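Local coordinates for protein ORF10 (Moritella marina, PDB 6RIW) that is the ketosynthase-chain length factor didomain of a polyunsaturated fatty acid synthase and probably catalyses the chain-extending condensation of acyl units on acyl carrier protein, at residues A[190-195]-A[200-205]; A[435-438]-A[444-447]. All coordinates share one frame; numbering follows the deposited sequence.

Contact 1 (A[190-195]-A[200-205])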
loop_
_atom_site.group_PDB
_atom_site.type_symbol
_atom_site.label_atom_id
_atom_site.label_comp_id
_atom_site.label_asym_id
_atom_site.label_seq_id
_atom_site.Cartn_x
_atom_site.Cartn_y
_atom_site.Cartn_z
ATOM N N PHE A 190 1.049 11.060 0.488
ATOM C CA PHE A 190 0.371 9.776 0.371
ATOM C C PHE A 190 1.431 8.684 0.346
ATOM O O PHE A 190 2.624 8.953 0.205
ATOM C CB PHE A 190 -0.543 9.702 -0.862
ATOM C CG PHE A 190 0.160 9.908 -2.200
ATOM C CD1 PHE A 190 0.334 11.186 -2.721
ATOM C CD2 PHE A 190 0.588 8.813 -2.951
ATOM C CE1 PHE A 190 0.975 11.370 -3.985
ATOM C CE2 PHE A 190 1.196 8.974 -4.202
ATOM C CZ PHE A 190 1.393 10.254 -4.720
ATOM N N ALA A 191 0.978 7.453 0.546
ATOM C CA ALA A 191 1.798 6.266 0.349
ATOM C C ALA A 191 1.374 5.585 -0.945
ATOM O O ALA A 191 0.244 5.754 -1.420
ATOM C CB ALA A 191 1.660 5.297 1.525
ATOM N N LEU A 192 2.294 4.815 -1.523
ATOM C CA LEU A 192 1.976 4.045 -2.720
ATOM C C LEU A 192 2.629 2.676 -2.623
ATOM O O LEU A 192 3.556 2.464 -1.835
ATOM C CB LEU A 192 2.429 4.766 -4.009
ATOM C CG LEU A 192 3.929 4.995 -4.234
ATOM C CD1 LEU A 192 4.658 3.772 -4.817
ATOM C CD2 LEU A 192 4.132 6.172 -5.190
ATOM N N ASP A 193 2.155 1.752 -3.462
ATOM C CA ASP A 193 2.718 0.408 -3.566
ATOM C C ASP A 193 2.859 0.092 -5.047
ATOM O O ASP A 193 1.866 0.077 -5.779
ATOM C CB ASP A 193 1.820 -0.618 -2.853
ATOM C CG ASP A 193 2.355 -2.069 -2.873
ATOM O OD1 ASP A 193 3.539 -2.328 -3.225
ATOM O OD2 ASP A 193 1.557 -2.982 -2.481
ATOM N N ALA A 194 4.091 -0.115 -5.484
ATOM C CA ALA A 194 4.424 -0.669 -6.792
ATOM C C ALA A 194 5.368 -1.860 -6.616
ATOM O O ALA A 194 6.259 -2.077 -7.432
ATOM C CB ALA A 194 5.062 0.390 -7.696
ATOM N N ALA A 195 5.191 -2.612 -5.525
ATOM C CA ALA A 195 6.029 -3.766 -5.139
ATOM C C ALA A 195 7.490 -3.322 -5.168
ATOM O O ALA A 195 7.801 -2.244 -4.633
ATOM C CB ALA A 195 5.691 -4.977 -6.013
ATOM N N CYS A 200 11.405 3.900 -6.542
ATOM C CA CYS A 200 11.609 4.769 -7.695
ATOM C C CYS A 200 10.311 5.362 -8.205
ATOM O O CYS A 200 10.332 6.453 -8.783
ATOM C CB CYS A 200 12.320 4.013 -8.804
ATOM S SG CYS A 200 13.959 3.441 -8.213
ATOM N N TYR A 201 9.185 4.668 -8.021
ATOM C CA TYR A 201 7.891 5.316 -8.246
ATOM C C TYR A 201 7.734 6.552 -7.367
ATOM O O TYR A 201 7.280 7.606 -7.834
ATOM C CB TYR A 201 6.752 4.329 -7.990
ATOM C CG TYR A 201 6.396 3.534 -9.236
ATOM C CD1 TYR A 201 7.302 2.640 -9.791
ATOM C CD2 TYR A 201 5.157 3.691 -9.861
ATOM C CE1 TYR A 201 6.994 1.909 -10.934
ATOM C CE2 TYR A 201 4.842 2.981 -11.015
ATOM C CZ TYR A 201 5.770 2.090 -11.542
ATOM O OH TYR A 201 5.481 1.367 -12.673
ATOM N N SER A 202 8.071 6.437 -6.080
ATOM C CA SER A 202 7.941 7.581 -5.179
ATOM C C SER A 202 8.828 8.745 -5.611
ATOM O O SER A 202 8.399 9.910 -5.590
ATOM C CB SER A 202 8.284 7.163 -3.739
ATOM O OG SER A 202 7.379 6.154 -3.323
ATOM N N VAL A 203 10.073 8.454 -5.985
ATOM C CA VAL A 203 10.982 9.529 -6.399
ATOM C C VAL A 203 10.478 10.198 -7.677
ATOM O O VAL A 203 10.407 11.436 -7.768
ATOM C CB VAL A 203 12.416 8.982 -6.551
ATOM C CG1 VAL A 203 13.319 9.999 -7.277
ATOM C CG2 VAL A 203 12.967 8.638 -5.157
ATOM N N LYS A 204 10.092 9.390 -8.669
ATOM C CA LYS A 204 9.613 9.937 -9.932
ATOM C C LYS A 204 8.355 10.781 -9.728
ATOM O O LYS A 204 8.251 11.892 -10.253
ATOM C CB LYS A 204 9.366 8.803 -10.929
ATOM C CG LYS A 204 8.792 9.254 -12.272
ATOM C CD LYS A 204 9.728 10.248 -12.955
ATOM C CE LYS A 204 9.127 10.812 -14.262
ATOM N NZ LYS A 204 7.638 10.917 -14.239
ATOM N N LEU A 205 7.383 10.283 -8.954
ATOM C CA LEU A 205 6.178 11.082 -8.743
ATOM C C LEU A 205 6.463 12.319 -7.905
ATOM O O LEU A 205 5.793 13.349 -8.069
ATOM C CB LEU A 205 5.088 10.222 -8.080
ATOM C CG LEU A 205 4.572 9.079 -8.944
ATOM C CD1 LEU A 205 3.486 8.329 -8.168
ATOM C CD2 LEU A 205 4.016 9.570 -10.276
#
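L192 is the bump here, and helix 200-205 supplies the hollow, floored by Y201, S202 and, one turn on, L205. One methyl, L192 CD1, meets Y201 CB at 3.8 Å; the other, L192 CD2, lies 3.7 Å from L205 CD1. Between them S202 OG sits 3.7 Å from L192 CD2, a plain van der Waals touch of methyl on oxygen; the hydroxyl is hydrogen-bonded to S198 O, one turn back in the same helix. The branch reaches the hollow with CG tucked between the backbone N and the carbonyl carbon (chi1 64°), and it meets the Y201 side chain at about a right angle.

On one flank of the leucine a smaller bump fits a flat surface: A194 CB stands over the middle of the Y201 ring, 3.8 Å from its centroid and 12° off the ring normal, a CH-pi contact. On the other flank the roles reverse, and the helix supplies the bump. L205 CD1 faces L192 CD2 and also comes up to the edge of the F190 ring, near its plane, with F190 CZ at a looser 4.5 Å.

I118 of strand 115-120 packs on F190, L192, S202 and L205, while I660, from the chain length factor half, touches both A194 and Y201. At the end of the strand, D193 OD1 accepts from A195 N in an Asx turn, and S198 OG bonds A194 N and A195 O, so the connection is tied down from both ends. A strand running through a tight turn into a buried helix, its N-to-C direction 134° from the strand's, is the ketosynthase arrangement of the thiolase fold; in relatives this turn carries the active-site cysteine.

Contact 2 (A[435-438]-A[444-447])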
loop_
_atom_site.group_PDB
_atom_site.type_symbol
_atom_site.label_atom_id
_atom_site.label_comp_id
_atom_site.label_asym_id
_atom_site.label_seq_id
_atom_site.Cartn_x
_atom_site.Cartn_y
_atom_site.Cartn_z
ATOM N N VAL A 435 19.187 3.798 -12.939
ATOM C CA VAL A 435 18.727 2.904 -11.880
ATOM C C VAL A 435 17.427 2.268 -12.345
ATOM O O VAL A 435 16.495 2.981 -12.744
ATOM C CB VAL A 435 18.508 3.633 -10.536
ATOM C CG1 VAL A 435 18.036 2.630 -9.470
ATOM C CG2 VAL A 435 19.758 4.331 -10.078
ATOM N N SER A 436 17.360 0.937 -12.298
ATOM C CA SER A 436 16.195 0.180 -12.737
ATOM C C SER A 436 15.583 -0.577 -11.565
ATOM O O SER A 436 16.303 -1.146 -10.734
ATOM C CB SER A 436 16.552 -0.813 -13.869
ATOM O OG SER A 436 17.302 -0.181 -14.897
ATOM N N VAL A 437 14.251 -0.584 -11.496
ATOM C CA VAL A 437 13.535 -1.459 -10.571
ATOM C C VAL A 437 12.333 -2.039 -11.306
ATOM O O VAL A 437 11.586 -1.304 -11.966
ATOM C CB VAL A 437 13.106 -0.756 -9.260
ATOM C CG1 VAL A 437 14.306 -0.507 -8.367
ATOM C CG2 VAL A 437 12.400 0.580 -9.546
ATOM N N PHE A 438 12.167 -3.363 -11.216
ATOM C CA PHE A 438 11.114 -4.089 -11.931
ATOM C C PHE A 438 10.321 -4.937 -10.929
ATOM O O PHE A 438 10.715 -6.062 -10.605
ATOM C CB PHE A 438 11.715 -4.950 -13.039
ATOM C CG PHE A 438 12.595 -4.187 -14.011
ATOM C CD1 PHE A 438 12.180 -2.977 -14.559
ATOM C CD2 PHE A 438 13.831 -4.696 -14.392
ATOM C CE1 PHE A 438 12.976 -2.287 -15.470
ATOM C CE2 PHE A 438 14.631 -4.021 -15.295
ATOM C CZ PHE A 438 14.213 -2.811 -15.835
ATOM N N ASN A 444 7.423 -1.188 -13.630
ATOM C CA ASN A 444 8.786 -0.838 -13.985
ATOM C C ASN A 444 9.049 0.640 -13.762
ATOM O O ASN A 444 8.161 1.482 -13.953
ATOM C CB ASN A 444 9.048 -1.185 -15.445
ATOM C CG ASN A 444 8.702 -2.618 -15.749
ATOM O OD1 ASN A 444 9.161 -3.528 -15.059
ATOM N ND2 ASN A 444 7.876 -2.837 -16.771
ATOM N N ALA A 445 10.286 0.949 -13.361
ATOM C CA ALA A 445 10.762 2.324 -13.333
ATOM C C ALA A 445 12.242 2.347 -13.689
ATOM O O ALA A 445 12.990 1.427 -13.358
ATOM C CB ALA A 445 10.556 3.001 -11.965
ATOM N N HIS A 446 12.656 3.420 -14.353
ATOM C CA HIS A 446 14.065 3.670 -14.633
ATOM C C HIS A 446 14.321 5.155 -14.434
ATOM O O HIS A 446 13.552 5.989 -14.923
ATOM C CB HIS A 446 14.410 3.239 -16.063
ATOM C CG HIS A 446 15.876 3.314 -16.381
ATOM N ND1 HIS A 446 16.778 2.348 -15.973
ATOM C CD2 HIS A 446 16.591 4.227 -17.088
ATOM C CE1 HIS A 446 17.986 2.668 -16.414
ATOM N NE2 HIS A 446 17.898 3.799 -17.098
ATOM N N LEU A 447 15.358 5.489 -13.671
ATOM C CA LEU A 447 15.721 6.874 -13.429
ATOM C C LEU A 447 17.098 7.129 -14.021
ATOM O O LEU A 447 17.979 6.267 -13.943
ATOM C CB LEU A 447 15.731 7.200 -11.938
ATOM C CG LEU A 447 14.383 7.112 -11.224
ATOM C CD1 LEU A 447 14.572 7.364 -9.734
ATOM C CD2 LEU A 447 13.394 8.106 -11.847
#
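S436 and H446 face each other as a non-hydrogen-bonded pair of the antiparallel hairpin, and their side chains make the link the backbone lacks there: S436 OG and H446 ND1 are hydrogen-bonded at 2.8 Å, the hydroxyl at the ring edge and near its plane. H446 reaches across because its CG is anti to the backbone N (chi1 -173°). On the same face, N444 OD1 comes 3.1 Å from F438 CD1, with amide and ring planes 81° apart. The opposite face is apolar, V437 CG2 meeting A445 CB at 3.9 Å.

V435 pairs with L447, and V437 with A445, through two backbone hydrogen bonds each; V437 N to A445 O is the straightest, 170° at the hydrogen.

Further out, helix 304-318 backs the polar face: Y315 OH bonds H446 NE2, and Y311 meets the imidazole edge-to-face. N444 ND2 is held by D293 OD1. Beyond the apolar face, M378 touches V435 and L447.

Both nitrogens of a buried imidazole thus meet hydroxyls, which can donate or accept; either neutral tautomer could therefore be accommodated, and the ring is pinned in its rotation.

In the fold
Contact 1 closes along the chain well before contact 2 opens, yet their centres are only about 11 Å apart, both inside the ketosynthase half. Helix 198-211 is the shared element: one side takes strand 189-193, while C200, Y201 and V203 turn to the apolar face of hairpin 432-439/443-450. C200 CB packs 3.5 Å from V437 CG2, V203 meets L447, and Y201 OH probably hydrogen-bonds N444 O. The helix is thus sandwiched between strands from early and late in the domain, consistent with the layered thiolase fold. The magnesium site is formed at M1 and K286, so neither contact includes a residue of it; the L447 side chain stays about 10 Å from the ion.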